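Local coordinates for protein alpha-11 giardin (Giardia intestinalis, PDB 2II2) that binds calcium as an annexin-family protein and probably takes part in attachment of the parasite to the intestinal mucosa and in organising its cytoskeleton, at residues 63-66 with 67-71; 253-256 with 257-260; 53-56 with 57-61. All coordinates share one frame; numbering follows the deposited sequence. Where two conformers were deposited one is given.

Contact 1 of 3, residues 63-66 with 67-71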
ATOM      1  N   GLY A  63      17.467   2.400   3.198  1.00  9.15           N
ATOM      2  CA  GLY A  63      16.650   3.595   3.053  1.00  9.55           C
ATOM      3  C   GLY A  63      15.549   3.361   2.057  1.00  8.17           C
ATOM      4  O   GLY A  63      15.328   2.229   1.627  1.00  8.56           O
ATOM      5  N   PRO A  64      14.827   4.416   1.674  1.00  8.28           N
ATOM      6  CA  PRO A  64      13.690   4.257   0.770  1.00  8.52           C
ATOM      7  C   PRO A  64      14.036   3.787  -0.644  1.00  7.83           C
ATOM      8  O   PRO A  64      13.224   3.095  -1.262  1.00  8.56           O
ATOM      9  CB  PRO A  64      13.005   5.641   0.792  1.00  8.52           C
ATOM     10  CG  PRO A  64      14.057   6.579   1.221  1.00 11.03           C
ATOM     11  CD  PRO A  64      14.970   5.801   2.152  1.00  9.15           C
ATOM     12  N   TYR A  65      15.196   4.181  -1.171  1.00  7.84           N
ATOM     13  CA  TYR A  65      15.620   3.648  -2.457  1.00  7.77           C
ATOM     14  C   TYR A  65      15.808   2.112  -2.362  1.00  7.50           C
ATOM     15  O   TYR A  65      15.294   1.358  -3.175  1.00  7.69           O
ATOM     16  CB  TYR A  65      16.885   4.363  -2.972  1.00  8.43           C
ATOM     17  CG  TYR A  65      17.392   3.750  -4.260  1.00  7.89           C
ATOM     18  CD1 TYR A  65      16.959   4.198  -5.514  1.00  8.35           C
ATOM     19  CD2 TYR A  65      18.243   2.661  -4.222  1.00  9.09           C
ATOM     20  CE1 TYR A  65      17.388   3.603  -6.673  1.00  8.03           C
ATOM     21  CE2 TYR A  65      18.689   2.059  -5.381  1.00  9.44           C
ATOM     22  CZ  TYR A  65      18.261   2.525  -6.612  1.00  8.16           C
ATOM     23  OH  TYR A  65      18.686   1.927  -7.765  1.00  9.12           O
ATOM     24  N   GLU A  66      16.521   1.655  -1.322  1.00  8.00           N
ATOM     25  CA  GLU A  66      16.658   0.211  -1.138  1.00  7.91           C
ATOM     26  C   GLU A  66      15.276  -0.444  -0.984  1.00  7.30           C
ATOM     27  O   GLU A  66      15.028  -1.496  -1.560  1.00  7.91           O
ATOM     28  CB  GLU A  66      17.472  -0.108   0.125  1.00  8.59           C
ATOM     29  CG  GLU A  66      17.894  -1.585   0.223  1.00  9.77           C
ATOM     30  CD  GLU A  66      18.139  -2.062   1.642  1.00 11.27           C
ATOM     31  OE1 GLU A  66      17.134  -2.228   2.399  1.00 12.97           O
ATOM     32  OE2 GLU A  66      19.318  -2.264   1.999  1.00 11.84           O
ATOM     33  N   ASP A  67      14.391   0.171  -0.197  1.00  7.47           N
ATOM     34  CA  ASP A  67      13.073  -0.391   0.072  1.00  8.01           C
ATOM     35  C   ASP A  67      12.287  -0.601  -1.215  1.00  7.09           C
ATOM     36  O   ASP A  67      11.697  -1.641  -1.409  1.00  8.75           O
ATOM     37  CB  ASP A  67      12.224   0.538   0.944  1.00  8.80           C
ATOM     38  CG  ASP A  67      12.628   0.565   2.392  1.00 10.67           C
ATOM     39  OD1 ASP A  67      13.413  -0.296   2.837  1.00 11.74           O
ATOM     40  OD2 ASP A  67      12.136   1.483   3.091  1.00 12.54           O
ATOM     41  N   VAL A  68      12.230   0.427  -2.068  1.00  7.49           N
ATOM     42  CA  VAL A  68      11.415   0.311  -3.276  1.00  7.37           C
ATOM     43  C   VAL A  68      11.973  -0.766  -4.199  1.00  7.24           C
ATOM     44  O   VAL A  68      11.232  -1.523  -4.837  1.00  7.86           O
ATOM     45  CB  VAL A  68      11.209   1.679  -3.989  1.00  7.22           C
ATOM     46  CG1 VAL A  68      12.455   2.145  -4.722  1.00  7.83           C
ATOM     47  CG2 VAL A  68      10.038   1.560  -4.957  1.00  8.12           C
ATOM     48  N   MET A  69      13.293  -0.869  -4.258  1.00  7.52           N
ATOM     49  CA  MET A  69      13.928  -1.894  -5.082  1.00  8.29           C
ATOM     50  C   MET A  69      13.729  -3.308  -4.519  1.00  7.96           C
ATOM     51  O   MET A  69      13.405  -4.268  -5.267  1.00  8.71           O
ATOM     52  CB  MET A  69      15.420  -1.589  -5.242  1.00  8.85           C
ATOM     53  CG  MET A  69      15.746  -0.559  -6.271  1.00  8.62           C
ATOM     54  SD  MET A  69      15.342  -1.224  -7.907  1.00 10.61           S
ATOM     55  CE  MET A  69      15.620   0.200  -8.964  1.00 10.82           C
ATOM     56  N   ALA A  70      13.927  -3.454  -3.205  1.00  8.18           N
ATOM     57  CA  ALA A  70      13.768  -4.763  -2.585  1.00  8.61           C
ATOM     58  C   ALA A  70      12.338  -5.266  -2.622  1.00  8.66           C
ATOM     59  O   ALA A  70      12.115  -6.457  -2.816  1.00  9.90           O
ATOM     60  CB  ALA A  70      14.300  -4.771  -1.160  1.00  9.92           C
ATOM     61  N   LEU A  71      11.382  -4.352  -2.425  1.00  8.83           N
ATOM     62  CA  LEU A  71       9.986  -4.734  -2.538  1.00  8.71           C
ATOM     63  C   LEU A  71       9.594  -4.983  -3.992  1.00  8.58           C
ATOM     64  O   LEU A  71       8.955  -6.000  -4.303  1.00  9.72           O
ATOM     65  CB  LEU A  71       9.081  -3.660  -1.920  1.00 10.15           C
ATOM     66  CG  LEU A  71       9.123  -3.494  -0.400  1.00 11.29           C
ATOM     67  CD1 LEU A  71       8.259  -2.312   0.005  1.00 12.60           C
ATOM     68  CD2 LEU A  71       8.687  -4.772   0.357  1.00 12.33           C
TER
HETATM   69  O   HOH W   1      16.130  -0.159   3.720  1.00 12.71           O
HETATM   70  O   HOH W   2      14.447  -2.828   2.168  1.00 14.74           O
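E66 and D67, neighbours in sequence at the start of helix 64-73, are tied together by two waters that bridge the same pair of carboxylate oxygens. Water 2 donates to E66 OE1 and to D67 OD1, each at 2.8 Å. Water 1 sits 2.7 Å from E66 OE1 and also contacts D67 OD1 as a donor, although acceptors around it outnumber its protons; in return it accepts from the amide N of G63. With OE1 of E66 and OD1 of D67 only 4.2 Å apart, the two carboxylates would be expected to repel, and the waters probably ease this. CG of D67 stands beside its own backbone N (chi1 -75°), which turns the carboxylate back over the G63 end of the helix, where OD1 meets the two waters.

G63 occupies the N-cap position with backbone angles suited to glycine. Its carbonyl O opens the helical bonding by accepting from D67 N at 2.9 Å, with the donor in the carbonyl plane. P64, Y65 and E66 continue the series to V68, M69 and A70, and the bond from A70 N to E66 O is short at 2.8 Å.

Away from the carboxylates, M69, with CG beside the backbone N (chi1 -80°), lays CG over one face of the Y65 ring, 4.0 Å from Y65 CZ. The bend at the next bond carries M69 CE on to Y65 OH (3.7 Å), a hydroxyl that also makes a weak hydrogen bond to E22 O. This pair packs against V26 of helix 22-29. On another flank V68 CG1 lies against the Y65 carbonyl O, and V68 packs on A257 and T260.

The N-terminal turn of helix 64-73, led in by G63, carries E66, which with I60 belongs to a calcium site seen in another structure of this annexin; no calcium is bound here.

Contact 2 of 3, residues 253-256 with 257-260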
ATOM      1  N   TYR A 253       8.845   9.352   2.121  1.00  6.97           N
ATOM      2  CA  TYR A 253       9.575   8.497   1.212  1.00  6.80           C
ATOM      3  C   TYR A 253       9.382   7.025   1.561  1.00  7.29           C
ATOM      4  O   TYR A 253       9.251   6.181   0.657  1.00  7.58           O
ATOM      5  CB  TYR A 253      11.074   8.822   1.226  1.00  8.04           C
ATOM      6  CG  TYR A 253      11.479  10.049   0.448  1.00  8.61           C
ATOM      7  CD1 TYR A 253      11.134  11.334   0.909  1.00  9.44           C
ATOM      8  CD2 TYR A 253      12.268   9.940  -0.710  1.00  9.79           C
ATOM      9  CE1 TYR A 253      11.525  12.475   0.216  1.00 10.81           C
ATOM     10  CE2 TYR A 253      12.678  11.109  -1.411  1.00 10.64           C
ATOM     11  CZ  TYR A 253      12.310  12.352  -0.916  1.00 10.93           C
ATOM     12  OH  TYR A 253      12.689  13.480  -1.597  1.00 13.11           O
ATOM     13  N   GLU A 254       9.333   6.728   2.861  1.00  7.11           N
ATOM     14  CA  GLU A 254       9.044   5.367   3.300  1.00  8.80           C
ATOM     15  C   GLU A 254       7.712   4.868   2.752  1.00  7.35           C
ATOM     16  O   GLU A 254       7.610   3.754   2.216  1.00  8.17           O
ATOM     17  CB  GLU A 254       9.024   5.351   4.822  1.00  9.91           C
ATOM     18  CG  GLU A 254       8.625   4.103   5.486  1.00 12.49           C
ATOM     19  CD  GLU A 254       8.416   4.294   6.981  1.00 14.51           C
ATOM     20  OE1 GLU A 254       8.101   5.427   7.442  1.00 13.98           O
ATOM     21  OE2 GLU A 254       8.545   3.281   7.699  1.00 17.74           O
ATOM     22  N   GLN A 255       6.678   5.674   2.924  1.00  7.38           N
ATOM     23  CA  GLN A 255       5.335   5.315   2.451  1.00  7.07           C
ATOM     24  C   GLN A 255       5.304   5.205   0.929  1.00  6.50           C
ATOM     25  O   GLN A 255       4.776   4.214   0.359  1.00  7.25           O
ATOM     26  CB  GLN A 255       4.322   6.352   2.922  1.00  7.98           C
ATOM     27  CG  GLN A 255       4.139   6.368   4.416  1.00  7.35           C
ATOM     28  CD  GLN A 255       3.392   7.591   4.871  1.00  7.72           C
ATOM     29  OE1 GLN A 255       2.537   8.119   4.144  1.00  7.57           O
ATOM     30  NE2 GLN A 255       3.623   7.985   6.110  1.00  7.67           N
ATOM     31  N   ALA A 256       5.894   6.177   0.234  1.00  6.62           N
ATOM     32  CA  ALA A 256       5.874   6.148  -1.214  1.00  6.57           C
ATOM     33  C   ALA A 256       6.618   4.915  -1.753  1.00  6.78           C
ATOM     34  O   ALA A 256       6.212   4.326  -2.747  1.00  6.85           O
ATOM     35  CB  ALA A 256       6.443   7.423  -1.771  1.00  7.79           C
ATOM     36  N   ALA A 257       7.735   4.559  -1.105  1.00  6.62           N
ATOM     37  CA  ALA A 257       8.501   3.385  -1.505  1.00  7.02           C
ATOM     38  C   ALA A 257       7.655   2.118  -1.367  1.00  6.41           C
ATOM     39  O   ALA A 257       7.641   1.268  -2.265  1.00  7.23           O
ATOM     40  CB  ALA A 257       9.779   3.281  -0.692  1.00  7.41           C
ATOM     41  N   ARG A 258       6.949   1.981  -0.246  1.00  7.19           N
ATOM     42  CA  ARG A 258       6.131   0.793  -0.036  1.00  7.26           C
ATOM     43  C   ARG A 258       4.965   0.686  -1.012  1.00  7.34           C
ATOM     44  O   ARG A 258       4.728  -0.373  -1.596  1.00  7.32           O
ATOM     45  CB  ARG A 258       5.634   0.779   1.396  1.00  7.46           C
ATOM     46  CG  ARG A 258       4.701  -0.360   1.701  1.00  8.60           C
ATOM     47  CD  ARG A 258       4.187  -0.355   3.136  1.00 10.34           C
ATOM     48  NE  ARG A 258       3.393   0.823   3.465  1.00  9.37           N
ATOM     49  CZ  ARG A 258       3.750   1.773   4.319  1.00  8.50           C
ATOM     50  NH1 ARG A 258       4.949   1.783   4.913  1.00  9.68           N
ATOM     51  NH2 ARG A 258       2.893   2.739   4.564  1.00  9.01           N
ATOM     52  N   ILE A 259       4.225   1.788  -1.150  1.00  6.91           N
ATOM     53  CA  ILE A 259       3.080   1.830  -2.047  1.00  6.85           C
ATOM     54  C   ILE A 259       3.525   1.510  -3.475  1.00  6.30           C
ATOM     55  O   ILE A 259       2.872   0.723  -4.184  1.00  7.03           O
ATOM     56  CB  ILE A 259       2.394   3.194  -1.944  1.00  7.13           C
ATOM     57  CG1 ILE A 259       1.810   3.388  -0.551  1.00  7.98           C
ATOM     58  CG2 ILE A 259       1.330   3.335  -3.026  1.00  7.74           C
ATOM     59  CD1 ILE A 259       1.578   4.844  -0.171  1.00  7.67           C
ATOM     60  N   THR A 260       4.621   2.125  -3.912  1.00  6.26           N
ATOM     61  CA  THR A 260       5.143   1.843  -5.242  1.00  7.25           C
ATOM     62  C   THR A 260       5.566   0.385  -5.389  1.00  6.64           C
ATOM     63  O   THR A 260       5.210  -0.281  -6.347  1.00  7.36           O
ATOM     64  CB  THR A 260       6.362   2.764  -5.509  1.00  7.39           C
ATOM     65  OG1 THR A 260       5.944   4.134  -5.462  1.00  6.73           O
ATOM     66  CG2 THR A 260       6.981   2.493  -6.838  1.00  6.62           C
TER
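T260 grips the carbonyl O of A256 twice, through its hydroxyl and through its amide. OG1 donates to A256 O at 2.7 Å and the backbone N at 3.0 Å, the two donors arriving from opposite faces of the carbonyl plane. The hydroxyl reaches back one turn because OG1 lies beside the backbone N of T260 (chi1 -61°); W306 NE1 is hydrogen-bonded to the same hydroxyl oxygen.

On the next carbonyl back, I259 N meets Q255 O in an almost straight bond of 2.9 Å. The CG1-CD1 branch of I259 curls over the same oxygen, CG1 coming within 3.2 Å of Q255 O.

R258 turns at chi3 (63°) and folds its guanidinium back over Q255, whose CA lies over one face of the group. NH2 of R258 touches Q255 CG at 3.8 Å, and the Q255 amide plane is turned 31° from that of the guanidinium. D99 of helix 94-102 fixes the group through a salt bridge to NE.

Further out, Y253 is held by a hydrogen bond with S290 N and an edge-to-face stack with F288, while the small A257 lies against D67 and F298.

The 253-260 part of helix 249-263 is largely buried in the all-helical annexin fold, packed by helices 64-73, 94-102, 232-244 and 298-306, with T260 making the side-chain-to-backbone bond familiar from threonines within helices.

Contact 3 of 3, residues 53-56 with 57-61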
ATOM      1  N   ILE A  53      17.816 -10.688  -3.713  1.00 11.03           N
ATOM      2  CA  ILE A  53      17.302  -9.592  -2.915  1.00 11.36           C
ATOM      3  C   ILE A  53      18.259  -9.281  -1.774  1.00 10.70           C
ATOM      4  O   ILE A  53      18.590  -8.134  -1.543  1.00 10.34           O
ATOM      5  CB  ILE A  53      15.855  -9.859  -2.437  1.00 11.68           C
ATOM      6  CG1 ILE A  53      14.965  -9.997  -3.675  1.00 15.11           C
ATOM      7  CG2 ILE A  53      15.397  -8.742  -1.486  1.00 11.83           C
ATOM      8  CD1 ILE A  53      13.527 -10.124  -3.404  1.00 15.57           C
ATOM      9  N   ALA A  54      18.761 -10.314  -1.107  1.00 10.32           N
ATOM     10  CA  ALA A  54      19.697 -10.071  -0.030  1.00 10.40           C
ATOM     11  C   ALA A  54      20.983  -9.414  -0.544  1.00  9.70           C
ATOM     12  O   ALA A  54      21.556  -8.559   0.100  1.00  9.87           O
ATOM     13  CB  ALA A  54      20.016 -11.379   0.715  1.00 11.86           C
ATOM     14  N   PHE A  55      21.430  -9.846  -1.720  1.00  9.56           N
ATOM     15  CA  PHE A  55      22.626  -9.259  -2.319  1.00  9.69           C
ATOM     16  C   PHE A  55      22.377  -7.805  -2.690  1.00  9.14           C
ATOM     17  O   PHE A  55      23.210  -6.968  -2.443  1.00 10.09           O
ATOM     18  CB  PHE A  55      23.070 -10.073  -3.530  1.00  9.79           C
ATOM     19  CG  PHE A  55      24.360  -9.596  -4.157  1.00 10.37           C
ATOM     20  CD1 PHE A  55      25.555  -9.678  -3.453  1.00 10.31           C
ATOM     21  CD2 PHE A  55      24.389  -9.107  -5.463  1.00  9.93           C
ATOM     22  CE1 PHE A  55      26.747  -9.245  -4.006  1.00 11.64           C
ATOM     23  CE2 PHE A  55      25.579  -8.662  -6.032  1.00 11.84           C
ATOM     24  CZ  PHE A  55      26.769  -8.743  -5.320  1.00 10.72           C
ATOM     25  N   LEU A  56      21.218  -7.515  -3.283  1.00  9.10           N
ATOM     26  CA  LEU A  56      20.841  -6.125  -3.555  1.00  9.30           C
ATOM     27  C   LEU A  56      20.905  -5.291  -2.262  1.00  8.66           C
ATOM     28  O   LEU A  56      21.485  -4.215  -2.254  1.00  9.04           O
ATOM     29  CB  LEU A  56      19.476  -6.071  -4.231  1.00  8.81           C
ATOM     30  CG  LEU A  56      18.943  -4.697  -4.644  1.00  8.76           C
ATOM     31  CD1 LEU A  56      17.966  -4.830  -5.782  1.00 10.10           C
ATOM     32  CD2 LEU A  56      18.283  -3.991  -3.471  1.00 10.01           C
ATOM     33  N   LYS A  57      20.348  -5.826  -1.172  1.00  9.23           N
ATOM     34  CA  LYS A  57      20.344  -5.086   0.089  1.00  9.44           C
ATOM     35  C   LYS A  57      21.755  -4.927   0.649  1.00  9.78           C
ATOM     36  O   LYS A  57      22.053  -3.905   1.268  1.00  9.90           O
ATOM     37  CB  LYS A  57      19.434  -5.776   1.096  1.00 10.24           C
ATOM     38  CG  LYS A  57      17.951  -5.648   0.824  1.00 11.28           C
ATOM     39  CD  LYS A  57      17.164  -6.303   1.953  1.00 14.66           C
ATOM     40  CE  LYS A  57      15.684  -6.453   1.655  1.00 17.33           C
ATOM     41  NZ  LYS A  57      15.021  -7.356   2.639  1.00 19.76           N
ATOM     42  N   LYS A  58      22.612  -5.926   0.429  0.50  9.69           N
ATOM     43  CA  LYS A  58      23.994  -5.873   0.892  0.50  9.65           C
ATOM     44  C   LYS A  58      24.787  -4.794   0.162  0.50 10.00           C
ATOM     45  O   LYS A  58      25.688  -4.189   0.731  0.50  9.86           O
ATOM     46  CB  LYS A  58      24.673  -7.235   0.723  0.50 10.22           C
ATOM     47  CG  LYS A  58      26.017  -7.373   1.448  0.50 10.10           C
ATOM     48  CD  LYS A  58      26.728  -8.676   1.095  0.50 10.18           C
ATOM     49  CE  LYS A  58      28.109  -8.795   1.734  0.50 10.95           C
ATOM     50  NZ  LYS A  58      29.059  -7.678   1.392  0.50 12.02           N
ATOM     51  N   CYS A  59      24.444  -4.566  -1.103  1.00  9.39           N
ATOM     52  CA  CYS A  59      25.172  -3.625  -1.951  1.00  9.78           C
ATOM     53  C   CYS A  59      24.656  -2.190  -1.844  1.00 10.45           C
ATOM     54  O   CYS A  59      25.439  -1.242  -1.929  1.00 11.57           O
ATOM     55  CB  CYS A  59      25.076  -4.089  -3.403  1.00 11.21           C
ATOM     56  SG  CYS A  59      26.040  -5.566  -3.762  1.00 11.13           S
ATOM     57  N   ILE A  60      23.337  -2.050  -1.725  1.00 10.32           N
ATOM     58  CA  ILE A  60      22.653  -0.760  -1.756  1.00 10.17           C
ATOM     59  C   ILE A  60      22.356  -0.283  -0.335  1.00 10.24           C
ATOM     60  O   ILE A  60      21.715  -0.984   0.444  1.00 11.12           O
ATOM     61  CB  ILE A  60      21.343  -0.862  -2.563  1.00 10.46           C
ATOM     62  CG1 ILE A  60      21.612  -1.295  -4.008  1.00 10.69           C
ATOM     63  CG2 ILE A  60      20.554   0.448  -2.541  1.00 10.83           C
ATOM     64  CD1 ILE A  60      22.602  -0.428  -4.789  1.00 11.43           C
ATOM     65  N   LYS A  61      22.804   0.924  -0.009  1.00 10.27           N
ATOM     66  CA  LYS A  61      22.665   1.419   1.363  1.00 10.64           C
ATOM     67  C   LYS A  61      21.207   1.569   1.734  1.00 10.32           C
ATOM     68  O   LYS A  61      20.367   1.905   0.898  1.00 10.34           O
ATOM     69  CB  LYS A  61      23.436   2.712   1.571  1.00 11.48           C
ATOM     70  CG  LYS A  61      24.929   2.470   1.505  1.00 13.37           C
ATOM     71  CD  LYS A  61      25.728   3.715   1.768  1.00 15.18           C
ATOM     72  CE  LYS A  61      27.221   3.447   1.590  1.00 16.21           C
ATOM     73  NZ  LYS A  61      27.546   2.888   0.268  1.00 20.55           N
TER
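The C-terminal end of helix 52-59 leads straight into a calcium-binding loop of the annexin type: I60, the first residue to leave helical geometry, contributes to a calcium site seen in another structure of this protein, though no metal is bound here. Just before that exit the flank of the helix that faces helix 9-18 carries a sulfur-aromatic contact between F55 and C59, one turn apart. C59 SG lies over one face of the F55 ring, 3.8 Å from its centroid and 17° off the ring normal, displaced toward the rim so that its closest ring atom is F55 CZ at 3.6 Å. The pair meets because F55 CG is anti to its backbone N (chi1 -176°), which swings the ring along the helix toward C59. L17 of helix 9-18 packs against both residues.

The backbone bonds show the helix ending. K57 N and K58 N reach I53 O and A54 O, both at 2.9 Å. C59 N then bonds F55 O and adds a weak bond to L56 O, the same carbonyl that receives I60 N at 2.9 Å. L56 O thus takes one good bond, from I60 N, and one weak one, from C59 N, while I60 CG1 rests against it and also meets L56 CD2 at van der Waals distance. The I60 side chain reaches on to Y65 and E22.

On the opposite flank from the ring, the K57 chain runs out extended beside I53, the two side chains pointing the same way. The K57 side chain also touches A70 and E66 of helix 64-73. Where K57 and I53 run abreast, CE of K57 touches CG2 of I53 at 3.9 Å.

In the fold
From the N terminus the three contacts come in series, contact 3 first, then contact 1, and contact 2 nearly two hundred residues later; each lies within a continuous run of chain, so none nests in or crosses another. Contacts 3 and 1 sit on consecutive helices, 52-59 and 64-73, joined by the short calcium-binding connection, and their centres are 10 Å apart. E66 reaches back to the end of helix 52-59, where its OE2 lies beside the carbonyls of K57 and I60. Helix 64-73 turns another flank to helix 249-263, where P64 packs on Y253. Contact 1 thus stands between contacts 2 and 3, which do not touch, and links the N-terminal helices to those near the C terminus.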